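Local coordinates for serine protease pet (Escherichia coli, PDB 4OM9), which acts as a secreted serine protease enterotoxin of enteroaggregative Escherichia coli, an autotransporter passenger that probably cleaves the host cytoskeletal protein alpha-fodrin, at residues G475-D478 and G479-L483. Sequence-based numbering, arbitrary orientation.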
ATOM      1  N   GLY A 475       9.346  -5.121  -0.196  1.00 27.51           N
ATOM      2  CA  GLY A 475       9.923  -3.890  -0.727  1.00 29.68           C
ATOM      3  C   GLY A 475       9.174  -3.308  -1.920  1.00 31.50           C
ATOM      4  O   GLY A 475       8.083  -3.777  -2.275  1.00 28.25           O
ATOM      5  N   ASN A 476       9.756  -2.300  -2.565  1.00 31.00           N
ATOM      6  CA  ASN A 476       9.091  -1.684  -3.710  1.00 30.45           C
ATOM      7  C   ASN A 476       9.792  -1.910  -5.059  1.00 31.95           C
ATOM      8  O   ASN A 476      10.882  -2.480  -5.132  1.00 29.87           O
ATOM      9  CB  ASN A 476       8.932  -0.184  -3.490  1.00 31.33           C
ATOM     10  CG  ASN A 476       8.468   0.150  -2.096  1.00 33.01           C
ATOM     11  OD1 ASN A 476       7.353  -0.193  -1.707  1.00 34.01           O
ATOM     12  ND2 ASN A 476       9.330   0.828  -1.325  1.00 30.11           N
ATOM     13  N   VAL A 477       9.116  -1.470  -6.117  1.00 28.24           N
ATOM     14  CA  VAL A 477       9.660  -1.397  -7.456  1.00 28.13           C
ATOM     15  C   VAL A 477       9.246  -0.072  -8.083  1.00 31.47           C
ATOM     16  O   VAL A 477       8.063   0.302  -8.055  1.00 32.29           O
ATOM     17  CB  VAL A 477       9.157  -2.560  -8.374  1.00 27.19           C
ATOM     18  CG1 VAL A 477       9.665  -2.372  -9.803  1.00 27.18           C
ATOM     19  CG2 VAL A 477       9.580  -3.906  -7.830  1.00 27.39           C
ATOM     20  N   ASP A 478      10.199   0.640  -8.664  1.00 30.20           N
ATOM     21  CA  ASP A 478       9.832   1.741  -9.534  1.00 33.90           C
ATOM     22  C   ASP A 478      10.938   1.946 -10.562  1.00 34.15           C
ATOM     23  O   ASP A 478      11.843   1.125 -10.673  1.00 34.87           O
ATOM     24  CB  ASP A 478       9.536   3.018  -8.731  1.00 32.31           C
ATOM     25  CG  ASP A 478      10.773   3.626  -8.084  1.00 32.92           C
ATOM     26  OD1 ASP A 478      11.911   3.189  -8.346  1.00 34.35           O
ATOM     27  OD2 ASP A 478      10.603   4.585  -7.310  1.00 41.54           O
ATOM     28  N   GLY A 479      10.857   3.034 -11.315  1.00 42.49           N
ATOM     29  CA  GLY A 479      11.787   3.256 -12.404  1.00 40.79           C
ATOM     30  C   GLY A 479      11.534   2.382 -13.624  1.00 41.12           C
ATOM     31  O   GLY A 479      10.448   1.813 -13.798  1.00 39.96           O
ATOM     32  N   ASN A 480      12.563   2.269 -14.458  1.00 34.43           N
ATOM     33  CA  ASN A 480      12.461   1.637 -15.767  1.00 39.71           C
ATOM     34  C   ASN A 480      12.642   0.124 -15.691  1.00 37.97           C
ATOM     35  O   ASN A 480      13.635  -0.418 -16.173  1.00 34.88           O
ATOM     36  CB  ASN A 480      13.491   2.255 -16.716  1.00 41.03           C
ATOM     37  CG  ASN A 480      13.317   1.798 -18.154  1.00 44.25           C
ATOM     38  OD1 ASN A 480      12.243   1.346 -18.547  1.00 43.68           O
ATOM     39  ND2 ASN A 480      14.382   1.913 -18.950  1.00 42.84           N
ATOM     40  N   VAL A 481      11.657  -0.548 -15.100  1.00 29.48           N
ATOM     41  CA  VAL A 481      11.760  -1.967 -14.793  1.00 28.90           C
ATOM     42  C   VAL A 481      10.605  -2.777 -15.421  1.00 29.13           C
ATOM     43  O   VAL A 481       9.495  -2.274 -15.599  1.00 29.48           O
ATOM     44  CB  VAL A 481      11.776  -2.182 -13.260  1.00 28.08           C
ATOM     45  CG1 VAL A 481      11.825  -3.648 -12.898  1.00 27.61           C
ATOM     46  CG2 VAL A 481      12.952  -1.414 -12.594  1.00 27.86           C
ATOM     47  N   ARG A 482      10.878  -4.024 -15.771  1.00 31.68           N
ATOM     48  CA  ARG A 482       9.820  -4.969 -16.085  1.00 32.86           C
ATOM     49  C   ARG A 482       9.961  -6.116 -15.111  1.00 32.67           C
ATOM     50  O   ARG A 482      11.081  -6.572 -14.857  1.00 29.68           O
ATOM     51  CB  ARG A 482       9.903  -5.454 -17.530  1.00 31.54           C
ATOM     52  CG  ARG A 482       9.234  -6.781 -17.794  1.00 34.35           C
ATOM     53  CD  ARG A 482       9.479  -7.188 -19.240  1.00 35.79           C
ATOM     54  NE  ARG A 482       9.026  -8.542 -19.542  1.00 36.78           N
ATOM     55  CZ  ARG A 482       7.850  -8.841 -20.084  1.00 40.64           C
ATOM     56  NH1 ARG A 482       6.976  -7.883 -20.376  1.00 40.16           N
ATOM     57  NH2 ARG A 482       7.546 -10.108 -20.340  1.00 39.36           N
ATOM     58  N   LEU A 483       8.833  -6.554 -14.548  1.00 32.68           N
ATOM     59  CA  LEU A 483       8.827  -7.606 -13.537  1.00 31.22           C
ATOM     60  C   LEU A 483       8.263  -8.895 -14.091  1.00 30.22           C
ATOM     61  O   LEU A 483       7.168  -8.881 -14.641  1.00 30.45           O
ATOM     62  CB  LEU A 483       8.003  -7.180 -12.334  1.00 28.46           C
ATOM     63  CG  LEU A 483       7.771  -8.223 -11.238  1.00 31.19           C
ATOM     64  CD1 LEU A 483       9.065  -8.663 -10.620  1.00 27.98           C
ATOM     65  CD2 LEU A 483       6.906  -7.647 -10.159  1.00 30.63           C
TER
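V477 and V481 both set CG1 opposite the backbone N (chi1 175° and 178°), and these two methyls meet across the bend at 4.0 Å. Each valine directs its CB toward the other arm, and the two branched side chains approach at a slant. The second methyl of V481, CG2, lies opposite its own carbonyl carbon and rests 3.4 Å from D478 O. V481 thus touches V477 with one methyl and the peptide oxygen of D478 with the other. The chain turns through G479, whose phi is positive (74°), and N480, the centre of an inverse gamma turn closed by a weak bond from V481 N to G479 O at 3.0 Å. This is a corner of the right-handed parallel beta-helix stalk of the autotransporter passenger: strand 476-477 pairs in parallel with 451-453, through backbone bonds of N476 and D478 with I452, whereas strand 481-486 lies between 461-465 and 506-510. Both valines are buried and also touch L463 of strand 461-465, consistent with a contact inside the beta-helix. D478 and N480 instead send CB away from the opposing segment. D478 OD1 is hydrogen-bonded to T453 OG1, N480 OD1 to N505 ND2 and N480 ND2 to N456 O.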